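PDB 4NRN: metal-bound toxin from Helicobacter pylori, which probably acts as an RNA-cleaving toxin of a toxin-antitoxin system, in the RelE family (YafQ subfamily), and binds two zinc ions. Local coordinates for residues Lys8-Asp13 / Val81-His86; Tyr44-Leu49 / Arg57-Lys62. All blocks are in the same frame, centred on the assembly; numbering follows the deposited sequence.

Overall arrangement
This small toxin illustrates how one sheet can carry both a helix junction and a metal site. Interaction 1 joins helix 8-19 to strand 77-84 and mixes a buried Phe10-Leu83 contact with a partly exposed salt bridge. Interaction 2 joins strands 46-48 and 56-60, a hairpin at one margin of the same mixed sheet; the backbone pairing there carries zinc ligands on one face, while Asp46 on the other pairs with Arg57. The centres lie about 14 Å apart, yet the contacts meet: Leu83 packs on Leu61, and His86 lies beside His60 and Glu58. Glu58, a ligand of both zinc ions, ties the two sites together.

Interaction 1 of 2, residues Lys8-Asp13 / Val81-His86; sequences KKFDKD and VRLGSH. With ZN (zinc ion), chain D.
Where Phe10 and Asp13 meet Arg82 and Leu83, helix and strand run in nearly the same direction, the axes of segments 8-13 and 81-84 coming within 6.3 Å at an angle of 20°. The carboxylate of Asp13 does most of the polar work. Its OD2 accepts two bonds: on the syn side from Arg82 NE, 2.8 Å from Asp13 OD2, and on the anti side from the backbone, with Leu83 N 2.9 Å from Asp13 OD2 and almost straight at 176°. Arg82 NH2 adds a longer bond of 3.3 Å to Asp13 OD1, so the guanidinium grips the carboxylate side-on. Although the Arg82 side chain sets out away from the helix, bends at chi2 (-76°) and chi3 fold it back, and its CD lies 3.4 Å from Lys9 CB.

Val81 and Arg82 both face Val68 of the neighbouring strand 65-72, a classic beta bulge in the strand that helix 8-19 packs against. Inward of the salt bridge, the Phe10 ring lies obliquely against Leu83, with Phe10 CE1 3.8 Å from Leu83 CB; Leu14 and Leu17 also touch Leu83. Beyond the strand, Ser85 OG caps Glu88 N at a helix start. His86, a predicted proton donor, binds zinc edge-on through NE2 at 2.5 Å, and its ND1 is hydrogen-bonded to Asp64.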
ATOM      1  N   LYS A   8      -7.927  -3.223  -9.412  1.00 17.64           N
ATOM      2  CA  LYS A   8      -8.374  -4.606  -9.595  1.00 25.62           C
ATOM      3  C   LYS A   8      -7.251  -5.610  -9.274  1.00 28.40           C
ATOM      4  O   LYS A   8      -7.529  -6.715  -8.810  1.00 31.32           O
ATOM      5  CB  LYS A   8      -8.933  -4.843 -11.008  1.00 20.40           C
ATOM      6  CG  LYS A   8     -10.183  -4.039 -11.358  1.00 18.05           C
ATOM      7  CD  LYS A   8     -10.691  -4.407 -12.765  1.00 22.04           C
ATOM      8  CE  LYS A   8     -11.843  -3.496 -13.218  1.00 23.67           C
ATOM      9  NZ  LYS A   8     -12.356  -3.812 -14.599  1.00 24.20           N
ATOM     10  N   LYS A   9      -5.994  -5.221  -9.511  1.00 27.93           N
ATOM     11  CA  LYS A   9      -4.846  -6.083  -9.190  1.00 28.68           C
ATOM     12  C   LYS A   9      -4.630  -6.155  -7.688  1.00 23.82           C
ATOM     13  O   LYS A   9      -4.337  -7.217  -7.153  1.00 17.42           O
ATOM     14  CB  LYS A   9      -3.551  -5.599  -9.854  1.00 27.98           C
ATOM     15  CG  LYS A   9      -3.531  -5.699 -11.362  1.00 40.16           C
ATOM     16  CD  LYS A   9      -2.294  -5.005 -11.927  1.00 50.25           C
ATOM     17  CE  LYS A   9      -2.378  -4.841 -13.447  1.00 45.91           C
ATOM     18  NZ  LYS A   9      -1.521  -3.729 -13.949  1.00 40.03           N
ATOM     19  N   PHE A  10      -4.755  -5.018  -7.012  1.00 19.81           N
ATOM     20  CA  PHE A  10      -4.648  -5.001  -5.567  1.00 15.89           C
ATOM     21  C   PHE A  10      -5.669  -5.936  -4.932  1.00 22.77           C
ATOM     22  O   PHE A  10      -5.347  -6.697  -4.017  1.00 20.92           O
ATOM     23  CB  PHE A  10      -4.842  -3.596  -5.006  1.00 14.15           C
ATOM     24  CG  PHE A  10      -4.874  -3.559  -3.506  1.00 18.91           C
ATOM     25  CD1 PHE A  10      -3.723  -3.290  -2.783  1.00 18.14           C
ATOM     26  CD2 PHE A  10      -6.049  -3.822  -2.816  1.00 18.27           C
ATOM     27  CE1 PHE A  10      -3.748  -3.263  -1.391  1.00 19.76           C
ATOM     28  CE2 PHE A  10      -6.083  -3.803  -1.427  1.00 21.48           C
ATOM     29  CZ  PHE A  10      -4.927  -3.521  -0.715  1.00 22.14           C
ATOM     30  N   ASP A  11      -6.910  -5.864  -5.402  1.00 24.45           N
ATOM     31  CA  ASP A  11      -7.965  -6.700  -4.843  1.00 27.71           C
ATOM     32  C   ASP A  11      -7.594  -8.183  -4.961  1.00 23.21           C
ATOM     33  O   ASP A  11      -7.753  -8.950  -4.009  1.00 21.93           O
ATOM     34  CB  ASP A  11      -9.314  -6.390  -5.508  1.00 31.19           C
ATOM     35  CG  ASP A  11      -9.816  -4.979  -5.190  1.00 33.28           C
ATOM     36  OD1 ASP A  11      -9.418  -4.418  -4.146  1.00 25.23           O
ATOM     37  OD2 ASP A  11     -10.609  -4.431  -5.985  1.00 38.28           O
ATOM     38  N   LYS A  12      -7.073  -8.585  -6.114  1.00 21.11           N
ATOM     39  CA  LYS A  12      -6.644  -9.967  -6.272  1.00 26.50           C
ATOM     40  C   LYS A  12      -5.486 -10.308  -5.329  1.00 27.34           C
ATOM     41  O   LYS A  12      -5.500 -11.360  -4.692  1.00 26.84           O
ATOM     42  CB  LYS A  12      -6.301 -10.287  -7.726  1.00 27.86           C
ATOM     43  CG  LYS A  12      -7.507 -10.231  -8.655  1.00 37.60           C
ATOM     44  CD  LYS A  12      -7.099 -10.296 -10.117  1.00 41.56           C
ATOM     45  CE  LYS A  12      -8.308 -10.215 -11.045  1.00 45.35           C
ATOM     46  NZ  LYS A  12      -8.826  -8.826 -11.189  1.00 47.21           N
ATOM     47  N   ASP A  13      -4.499  -9.418  -5.236  1.00 24.47           N
ATOM     48  CA  ASP A  13      -3.352  -9.609  -4.336  1.00 26.76           C
ATOM     49  C   ASP A  13      -3.799  -9.923  -2.907  1.00 29.99           C
ATOM     50  O   ASP A  13      -3.273 -10.826  -2.254  1.00 24.89           O
ATOM     51  CB  ASP A  13      -2.472  -8.353  -4.299  1.00 19.63           C
ATOM     52  CG  ASP A  13      -1.702  -8.137  -5.578  1.00 22.25           C
ATOM     53  OD1 ASP A  13      -1.681  -9.053  -6.436  1.00 17.88           O
ATOM     54  OD2 ASP A  13      -1.104  -7.044  -5.726  1.00 19.71           O
ATOM     55  N   VAL A  81      -2.440   0.209  -5.015  1.00 16.26           N
ATOM     56  CA  VAL A  81      -2.081  -0.297  -6.342  1.00 21.37           C
ATOM     57  C   VAL A  81      -1.705  -1.786  -6.380  1.00 22.78           C
ATOM     58  O   VAL A  81      -2.241  -2.539  -7.190  1.00 34.99           O
ATOM     59  CB  VAL A  81      -0.959   0.567  -7.008  1.00 17.02           C
ATOM     60  CG1 VAL A  81      -0.718   0.124  -8.435  1.00 15.11           C
ATOM     61  CG2 VAL A  81      -1.333   2.032  -6.983  1.00 16.89           C
ATOM     62  N   ARG A  82      -0.779  -2.211  -5.529  1.00 19.10           N
ATOM     63  CA  ARG A  82      -0.414  -3.625  -5.460  1.00 18.59           C
ATOM     64  C   ARG A  82       0.004  -3.989  -4.042  1.00 24.43           C
ATOM     65  O   ARG A  82       0.396  -3.126  -3.262  1.00 25.10           O
ATOM     66  CB  ARG A  82       0.717  -3.959  -6.440  1.00 26.98           C
ATOM     67  CG  ARG A  82       0.447  -3.643  -7.927  1.00 26.43           C
ATOM     68  CD  ARG A  82      -0.493  -4.643  -8.598  1.00 28.23           C
ATOM     69  NE  ARG A  82      -0.231  -6.022  -8.185  1.00 30.25           N
ATOM     70  CZ  ARG A  82       0.669  -6.817  -8.753  1.00 37.15           C
ATOM     71  NH1 ARG A  82       1.398  -6.371  -9.765  1.00 45.56           N
ATOM     72  NH2 ARG A  82       0.843  -8.055  -8.308  1.00 37.96           N
ATOM     73  N   LEU A  83      -0.097  -5.271  -3.710  1.00 25.18           N
ATOM     74  CA  LEU A  83       0.245  -5.767  -2.381  1.00 23.56           C
ATOM     75  C   LEU A  83       0.881  -7.133  -2.553  1.00 28.24           C
ATOM     76  O   LEU A  83       0.209  -8.082  -2.948  1.00 24.50           O
ATOM     77  CB  LEU A  83      -1.011  -5.905  -1.523  1.00 19.07           C
ATOM     78  CG  LEU A  83      -0.782  -6.249  -0.057  1.00 25.51           C
ATOM     79  CD1 LEU A  83      -0.204  -5.036   0.648  1.00 26.13           C
ATOM     80  CD2 LEU A  83      -2.084  -6.685   0.599  1.00 27.50           C
ATOM     81  N   GLY A  84       2.174  -7.233  -2.267  1.00 33.26           N
ATOM     82  CA  GLY A  84       2.900  -8.466  -2.509  1.00 32.40           C
ATOM     83  C   GLY A  84       4.390  -8.326  -2.293  1.00 29.89           C
ATOM     84  O   GLY A  84       4.861  -7.295  -1.824  1.00 25.10           O
ATOM     85  N   SER A  85       5.141  -9.371  -2.627  1.00 33.57           N
ATOM     86  CA  SER A  85       6.591  -9.331  -2.475  1.00 35.00           C
ATOM     87  C   SER A  85       7.242  -8.586  -3.635  1.00 29.25           C
ATOM     88  O   SER A  85       6.593  -8.296  -4.642  1.00 28.21           O
ATOM     89  CB  SER A  85       7.162 -10.746  -2.380  1.00 41.51           C
ATOM     90  OG  SER A  85       7.101 -11.389  -3.642  1.00 50.03           O
ATOM     91  N   HIS A  86       8.525  -8.271  -3.490  1.00 34.72           N
ATOM     92  CA  HIS A  86       9.280  -7.686  -4.590  1.00 38.70           C
ATOM     93  C   HIS A  86       9.175  -8.596  -5.809  1.00 49.27           C
ATOM     94  O   HIS A  86       8.862  -8.145  -6.912  1.00 47.71           O
ATOM     95  CB  HIS A  86      10.744  -7.500  -4.205  1.00 33.12           C
ATOM     96  CG  HIS A  86      10.980  -6.365  -3.261  1.00 36.80           C
ATOM     97  ND1 HIS A  86      11.126  -6.542  -1.902  1.00 38.02           N
ATOM     98  CD2 HIS A  86      11.104  -5.033  -3.480  1.00 39.08           C
ATOM     99  CE1 HIS A  86      11.325  -5.373  -1.323  1.00 38.08           C
ATOM    100  NE2 HIS A  86      11.315  -4.440  -2.259  1.00 39.60           N
TER
HETATM  101 ZN    ZN D 102      12.146  -2.058  -2.522  1.00 45.44          ZN
HETATM  102  O   HOH W   1      13.092  -1.458  -4.640  1.00 42.54           O

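Interaction 2 of 2, residues Tyr44-Leu49 / Arg57-Lys62; sequences YKDHPL and RECHLK. With ZN (zinc ion), chain C.
His47 and Glu58 form the hydrogen-bonded pair of an antiparallel beta hairpin, with strands 46-48 and 57-60 meeting at 161° along the margin of the toxin's sheet. Backbone bonds set the register: Glu58 N reaches His47 O at 2.7 Å, His47 N returns a bond to Glu58 O, and His60 N donates to Lys45 O (2.7 Å between them) just before strand 46-48 begins. Short CA-H...O contacts, such as Asp46 CA to Glu58 O, fill the intervals.

Metal coordination occupies one face. His47 NE2, Glu58 OE2 (2.4 Å from the zinc) and His60 NE2 (2.0 Å from it) converge on one ion, and Glu58 is also a ligand of the second zinc, with His86. The His47 and Glu58 side chains lie side by side, ring and carboxylate planes 81° apart, while Glu58 CB makes a CH-pi contact over the His47 ring. The two imidazoles meet rim to rim, and Pro63 O accepts a bond from His60 ND1.

Asp46 points to the opposite face, where Arg57 bends round to meet it. Arg57 NE and NH2 both reach Asp46 OD2 from the same face of the carboxylate, above its plane, NH2 at 3.1 Å, while Pro48 lies over the guanidinium face; Tyr69 OH bonds to Asp46 OD1.

Among apolar side chains, Tyr44 CB packs on Cys59 SG at 3.9 Å; Leu49 lies crosswise against Glu58.

The His47 CG sits between backbone N and carbonyl carbon (chi1 57°), and the ring's rotation is steadied by His47 ND1, which donates to Pro48 O at 2.7 Å from above the carbonyl plane.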
ATOM      1  N   TYR A  44       7.518   0.477   9.436  1.00 33.94           N
ATOM      2  CA  TYR A  44       6.963   0.494   8.093  1.00 32.74           C
ATOM      3  C   TYR A  44       7.721   1.437   7.166  1.00 31.77           C
ATOM      4  O   TYR A  44       7.336   2.591   6.986  1.00 33.54           O
ATOM      5  CB  TYR A  44       5.459   0.819   8.137  1.00 31.43           C
ATOM      6  CG  TYR A  44       4.693  -0.029   9.144  1.00 36.73           C
ATOM      7  CD1 TYR A  44       4.860  -1.413   9.188  1.00 42.37           C
ATOM      8  CD2 TYR A  44       3.815   0.551  10.049  1.00 32.42           C
ATOM      9  CE1 TYR A  44       4.176  -2.189  10.106  1.00 42.68           C
ATOM     10  CE2 TYR A  44       3.129  -0.212  10.962  1.00 36.33           C
ATOM     11  CZ  TYR A  44       3.309  -1.584  10.992  1.00 48.96           C
ATOM     12  OH  TYR A  44       2.621  -2.349  11.917  1.00 56.73           O
ATOM     13  N   LYS A  45       8.806   0.926   6.590  1.00 26.20           N
ATOM     14  CA  LYS A  45       9.634   1.690   5.677  1.00 25.80           C
ATOM     15  C   LYS A  45       8.807   2.196   4.490  1.00 28.35           C
ATOM     16  O   LYS A  45       8.019   1.453   3.891  1.00 25.76           O
ATOM     17  CB  LYS A  45      10.851   0.865   5.241  1.00 29.03           C
ATOM     18  CG  LYS A  45      11.887   0.700   6.358  1.00 27.26           C
ATOM     19  CD  LYS A  45      12.930  -0.367   6.039  1.00 40.61           C
ATOM     20  CE  LYS A  45      13.880  -0.588   7.219  1.00 47.11           C
ATOM     21  NZ  LYS A  45      14.809  -1.744   7.028  1.00 48.45           N
ATOM     22  N   ASP A  46       8.981   3.479   4.182  1.00 17.31           N
ATOM     23  CA  ASP A  46       8.132   4.173   3.222  1.00 18.08           C
ATOM     24  C   ASP A  46       8.963   5.107   2.361  1.00 20.30           C
ATOM     25  O   ASP A  46       9.611   6.024   2.870  1.00 25.66           O
ATOM     26  CB  ASP A  46       7.075   4.988   3.966  1.00 19.33           C
ATOM     27  CG  ASP A  46       6.087   5.631   3.037  1.00 23.91           C
ATOM     28  OD1 ASP A  46       5.279   4.892   2.440  1.00 27.16           O
ATOM     29  OD2 ASP A  46       6.109   6.872   2.904  1.00 24.54           O
ATOM     30  N   HIS A  47       8.945   4.887   1.056  1.00 19.49           N
ATOM     31  CA  HIS A  47       9.685   5.753   0.164  1.00 23.15           C
ATOM     32  C   HIS A  47       9.008   5.751  -1.198  1.00 23.09           C
ATOM     33  O   HIS A  47       8.187   4.888  -1.488  1.00 19.74           O
ATOM     34  CB  HIS A  47      11.134   5.271   0.042  1.00 18.98           C
ATOM     35  CG  HIS A  47      11.246   3.858  -0.419  1.00 14.04           C
ATOM     36  ND1 HIS A  47      11.228   3.507  -1.752  1.00 18.94           N
ATOM     37  CD2 HIS A  47      11.323   2.699   0.274  1.00 18.19           C
ATOM     38  CE1 HIS A  47      11.318   2.193  -1.859  1.00 22.90           C
ATOM     39  NE2 HIS A  47      11.371   1.681  -0.643  1.00 20.02           N
ATOM     40  N   PRO A  48       9.340   6.736  -2.036  1.00 23.26           N
ATOM     41  CA  PRO A  48       8.829   6.723  -3.406  1.00 24.67           C
ATOM     42  C   PRO A  48       9.332   5.508  -4.172  1.00 28.07           C
ATOM     43  O   PRO A  48      10.396   4.958  -3.850  1.00 25.78           O
ATOM     44  CB  PRO A  48       9.424   8.000  -4.008  1.00 22.25           C
ATOM     45  CG  PRO A  48       9.624   8.902  -2.846  1.00 20.41           C
ATOM     46  CD  PRO A  48      10.021   8.003  -1.711  1.00 24.10           C
ATOM     47  N   LEU A  49       8.563   5.084  -5.168  1.00 30.12           N
ATOM     48  CA  LEU A  49       9.026   4.065  -6.095  1.00 42.10           C
ATOM     49  C   LEU A  49       9.938   4.691  -7.141  1.00 51.26           C
ATOM     50  O   LEU A  49       9.473   5.442  -8.003  1.00 43.44           O
ATOM     51  CB  LEU A  49       7.845   3.397  -6.793  1.00 45.49           C
ATOM     52  CG  LEU A  49       7.343   2.096  -6.180  1.00 53.93           C
ATOM     53  CD1 LEU A  49       6.297   1.467  -7.084  1.00 56.53           C
ATOM     54  CD2 LEU A  49       8.515   1.151  -5.966  1.00 56.57           C
ATOM     55  N   ARG A  57       4.417   5.310  -4.315  1.00 38.30           N
ATOM     56  CA  ARG A  57       5.226   5.072  -3.124  1.00 25.75           C
ATOM     57  C   ARG A  57       5.150   3.615  -2.705  1.00 22.88           C
ATOM     58  O   ARG A  57       4.285   2.858  -3.162  1.00 21.44           O
ATOM     59  CB  ARG A  57       4.815   5.980  -1.963  1.00 16.89           C
ATOM     60  CG  ARG A  57       5.006   7.458  -2.234  1.00 17.17           C
ATOM     61  CD  ARG A  57       4.779   8.274  -0.973  1.00 15.05           C
ATOM     62  NE  ARG A  57       5.848   8.093   0.002  1.00 13.71           N
ATOM     63  CZ  ARG A  57       6.918   8.879   0.094  1.00 18.04           C
ATOM     64  NH1 ARG A  57       7.077   9.905  -0.739  1.00 18.85           N
ATOM     65  NH2 ARG A  57       7.843   8.637   1.011  1.00 16.16           N
ATOM     66  N   GLU A  58       6.059   3.239  -1.816  1.00 22.73           N
ATOM     67  CA  GLU A  58       6.238   1.858  -1.438  1.00 23.31           C
ATOM     68  C   GLU A  58       6.342   1.777   0.076  1.00 24.45           C
ATOM     69  O   GLU A  58       7.227   2.382   0.681  1.00 26.50           O
ATOM     70  CB  GLU A  58       7.518   1.334  -2.088  1.00 26.98           C
ATOM     71  CG  GLU A  58       7.624  -0.161  -2.173  1.00 30.38           C
ATOM     72  CD  GLU A  58       8.899  -0.578  -2.874  1.00 32.44           C
ATOM     73  OE1 GLU A  58       8.821  -1.041  -4.033  1.00 37.77           O
ATOM     74  OE2 GLU A  58       9.985  -0.425  -2.277  1.00 23.85           O
ATOM     75  N   CYS A  59       5.426   1.033   0.683  1.00 21.08           N
ATOM     76  CA  CYS A  59       5.414   0.863   2.125  1.00 14.71           C
ATOM     77  C   CYS A  59       5.716  -0.583   2.470  1.00 20.91           C
ATOM     78  O   CYS A  59       5.170  -1.502   1.863  1.00 21.24           O
ATOM     79  CB  CYS A  59       4.054   1.260   2.720  1.00 13.43           C
ATOM     80  SG  CYS A  59       4.132   1.334   4.498  1.00 22.21           S
ATOM     81  N   HIS A  60       6.595  -0.776   3.443  1.00 26.37           N
ATOM     82  CA  HIS A  60       6.960  -2.108   3.884  1.00 26.90           C
ATOM     83  C   HIS A  60       6.065  -2.562   5.039  1.00 27.56           C
ATOM     84  O   HIS A  60       6.316  -2.213   6.188  1.00 23.35           O
ATOM     85  CB  HIS A  60       8.436  -2.127   4.282  1.00 28.85           C
ATOM     86  CG  HIS A  60       9.369  -2.052   3.114  1.00 40.97           C
ATOM     87  ND1 HIS A  60      10.169  -3.109   2.728  1.00 45.83           N
ATOM     88  CD2 HIS A  60       9.618  -1.059   2.229  1.00 43.30           C
ATOM     89  CE1 HIS A  60      10.873  -2.765   1.666  1.00 42.89           C
ATOM     90  NE2 HIS A  60      10.556  -1.524   1.343  1.00 39.33           N
ATOM     91  N   LEU A  61       5.010  -3.315   4.724  1.00 28.70           N
ATOM     92  CA  LEU A  61       4.118  -3.877   5.738  1.00 26.36           C
ATOM     93  C   LEU A  61       4.862  -4.966   6.505  1.00 29.08           C
ATOM     94  O   LEU A  61       4.658  -5.180   7.708  1.00 25.21           O
ATOM     95  CB  LEU A  61       2.857  -4.446   5.085  1.00 31.53           C
ATOM     96  CG  LEU A  61       1.676  -3.487   4.924  1.00 29.37           C
ATOM     97  CD1 LEU A  61       2.117  -2.255   4.175  1.00 27.27           C
ATOM     98  CD2 LEU A  61       0.499  -4.168   4.228  1.00 27.96           C
ATOM     99  N   LYS A  62       5.714  -5.662   5.767  1.00 28.70           N
ATOM    100  CA  LYS A  62       6.717  -6.547   6.317  1.00 30.89           C
ATOM    101  C   LYS A  62       7.923  -6.338   5.407  1.00 33.76           C
ATOM    102  O   LYS A  62       7.757  -5.924   4.263  1.00 30.14           O
ATOM    103  CB  LYS A  62       6.230  -7.996   6.277  1.00 32.87           C
ATOM    104  CG  LYS A  62       4.948  -8.250   7.076  1.00 33.94           C
ATOM    105  CD  LYS A  62       4.486  -9.699   6.959  1.00 32.99           C
ATOM    106  CE  LYS A  62       3.054  -9.874   7.452  1.00 34.87           C
ATOM    107  NZ  LYS A  62       2.516 -11.244   7.187  1.00 37.82           N
TER
HETATM  108 ZN    ZN C 101      11.238  -0.532  -0.237  1.00 38.88          ZN